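Local coordinates for protein ribonuclease H (Uncultured organism, PDB 4IBN) that probably cleaves the RNA strand of RNA-DNA hybrids endonucleolytically, with magnesium as cofactor, leaving 5'-phosphomonoester ends, at residues V19-S24 against L72-E77. Sequence-based numbering, arbitrary orientation.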
loop_
_atom_site.group_PDB
_atom_site.type_symbol
_atom_site.label_atom_id
_atom_site.label_comp_id
_atom_site.label_asym_id
_atom_site.label_seq_id
_atom_site.Cartn_x
_atom_site.Cartn_y
_atom_site.Cartn_z
ATOM N N VAL A 19 5.073 -2.994 -5.270
ATOM C CA VAL A 19 4.842 -2.100 -4.177
ATOM C C VAL A 19 4.701 -2.889 -2.884
ATOM O O VAL A 19 4.118 -3.897 -2.897
ATOM C CB VAL A 19 3.556 -1.345 -4.434
ATOM C CG1 VAL A 19 3.136 -0.610 -3.233
ATOM C CG2 VAL A 19 3.748 -0.426 -5.606
ATOM N N TYR A 20 5.343 -2.409 -1.829
ATOM C CA TYR A 20 5.320 -3.064 -0.550
ATOM C C TYR A 20 4.885 -2.044 0.468
ATOM O O TYR A 20 5.545 -1.101 0.653
ATOM C CB TYR A 20 6.711 -3.616 -0.168
ATOM C CG TYR A 20 7.222 -4.625 -1.154
ATOM C CD1 TYR A 20 6.945 -5.929 -1.003
ATOM C CD2 TYR A 20 7.953 -4.238 -2.248
ATOM C CE1 TYR A 20 7.367 -6.831 -1.902
ATOM C CE2 TYR A 20 8.382 -5.131 -3.131
ATOM C CZ TYR A 20 8.073 -6.441 -2.962
ATOM O OH TYR A 20 8.468 -7.407 -3.825
ATOM N N ALA A 21 3.774 -2.311 1.129
ATOM C CA ALA A 21 3.144 -1.340 1.995
ATOM C C ALA A 21 2.943 -1.872 3.401
ATOM O O ALA A 21 2.821 -3.028 3.568
ATOM C CB ALA A 21 1.846 -0.940 1.415
ATOM N N ASP A 22 2.979 -0.979 4.383
ATOM C CA ASP A 22 2.695 -1.320 5.768
ATOM C C ASP A 22 2.144 -0.132 6.502
ATOM O O ASP A 22 2.176 0.919 6.024
ATOM C CB ASP A 22 3.891 -1.869 6.532
ATOM C CG ASP A 22 3.486 -2.506 7.846
ATOM O OD1 ASP A 22 2.611 -3.296 7.849
ATOM O OD2 ASP A 22 3.970 -2.144 8.887
ATOM N N GLU A 23 1.584 -0.394 7.661
ATOM C CA GLU A 23 1.057 0.667 8.490
ATOM C C GLU A 23 1.358 0.376 9.937
ATOM O O GLU A 23 1.551 -0.742 10.276
ATOM C CB GLU A 23 -0.434 0.802 8.304
ATOM C CG GLU A 23 -1.263 -0.413 8.664
ATOM C CD GLU A 23 -0.919 -1.616 7.790
ATOM O OE1 GLU A 23 -0.938 -1.458 6.582
ATOM O OE2 GLU A 23 -0.609 -2.691 8.295
ATOM N N SER A 24 1.431 1.413 10.746
ATOM C CA SER A 24 1.577 1.184 12.139
ATOM C C SER A 24 1.054 2.348 12.966
ATOM O O SER A 24 1.168 3.473 12.583
ATOM C CB SER A 24 3.027 0.988 12.457
ATOM O OG SER A 24 3.174 0.570 13.772
ATOM N N LEU A 72 -5.512 1.811 4.685
ATOM C CA LEU A 72 -6.160 2.392 3.518
ATOM C C LEU A 72 -5.358 3.550 2.908
ATOM O O LEU A 72 -5.253 3.659 1.736
ATOM C CB LEU A 72 -7.627 2.735 3.783
ATOM C CG LEU A 72 -8.575 1.570 3.824
ATOM C CD1 LEU A 72 -9.843 1.916 4.560
ATOM C CD2 LEU A 72 -8.846 1.136 2.449
ATOM N N ARG A 73 -4.770 4.381 3.743
ATOM C CA ARG A 73 -3.930 5.447 3.244
ATOM C C ARG A 73 -2.713 4.935 2.504
ATOM O O ARG A 73 -2.252 5.568 1.598
ATOM C CB ARG A 73 -3.548 6.434 4.333
ATOM C CG ARG A 73 -4.763 6.949 5.014
ATOM C CD ARG A 73 -4.757 8.394 5.370
ATOM N NE ARG A 73 -4.102 9.245 4.406
ATOM C CZ ARG A 73 -3.511 10.357 4.764
ATOM N NH1 ARG A 73 -3.546 10.703 6.020
ATOM N NH2 ARG A 73 -2.906 11.139 3.899
ATOM N N SER A 74 -2.206 3.782 2.917
ATOM C CA SER A 74 -1.071 3.224 2.231
ATOM C C SER A 74 -1.441 2.939 0.796
ATOM O O SER A 74 -0.671 3.136 -0.083
ATOM C CB SER A 74 -0.502 1.987 2.949
ATOM O OG SER A 74 -1.184 0.795 2.706
ATOM N N VAL A 75 -2.630 2.438 0.590
ATOM C CA VAL A 75 -3.080 2.236 -0.772
ATOM C C VAL A 75 -3.287 3.542 -1.514
ATOM O O VAL A 75 -2.818 3.726 -2.586
ATOM C CB VAL A 75 -4.412 1.517 -0.798
ATOM C CG1 VAL A 75 -4.924 1.362 -2.236
ATOM C CG2 VAL A 75 -4.284 0.204 -0.195
ATOM N N ILE A 76 -4.011 4.450 -0.906
ATOM C CA ILE A 76 -4.300 5.672 -1.583
ATOM C C ILE A 76 -3.071 6.448 -1.940
ATOM O O ILE A 76 -2.921 6.895 -3.020
ATOM C CB ILE A 76 -5.153 6.562 -0.710
ATOM C CG1 ILE A 76 -6.488 5.928 -0.452
ATOM C CG2 ILE A 76 -5.338 7.908 -1.312
ATOM C CD1 ILE A 76 -7.249 6.552 0.715
ATOM N N GLU A 77 -2.179 6.593 -0.998
ATOM C CA GLU A 77 -0.976 7.321 -1.276
ATOM C C GLU A 77 -0.135 6.669 -2.354
ATOM O O GLU A 77 0.470 7.343 -3.136
ATOM C CB GLU A 77 -0.144 7.568 -0.030
ATOM C CG GLU A 77 -0.807 8.429 0.940
ATOM C CD GLU A 77 -1.147 9.801 0.417
ATOM O OE1 GLU A 77 -0.354 10.373 -0.270
ATOM O OE2 GLU A 77 -2.214 10.312 0.734
HETATM O O HOH W 1 -0.573 -1.764 3.989
#
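S74 meets A21 at the centre of this contact, where helix 67-82 lies against strand 16-25. Earlier on the helix, L72 points away from the strand and packs on helices 98-113 and 126-136. S74 turns its side chain to the strand. OG sits 3.7 Å from A21 CB, and S74 CB lies 4.2 Å from D22 O. With chi1 at 81°, OG lies between the backbone N and the carbonyl carbon, which lets it reach A71 O, three residues earlier in the helix, and a water as well as A21 CB. E23 OE1 and S74 OG are 4.5 Å apart and do not bond directly. The water spans them: it donates to E23 OE1 at 2.6 Å and to S74 OG at 2.9 Å. This is the RNase H fold, with the strand inside a mixed sheet and the helix across one face. Segment axes approach to 8.0 Å and run roughly antiparallel, at 144°. D22 points away from the helix. Its carboxylate and that of E23 gather with D96, close to N159, consistent with the DEDN active-site motif of this enzyme. Beyond S74, V75 points away from the strand and packs on helix 98-113, while I76 packs on helix 126-136. E77 OE2 receives a weak 3.3 Å hydrogen bond from R73 NH2, part of a salt bridge along the helix; R73 NH1 forms a second one, with E62.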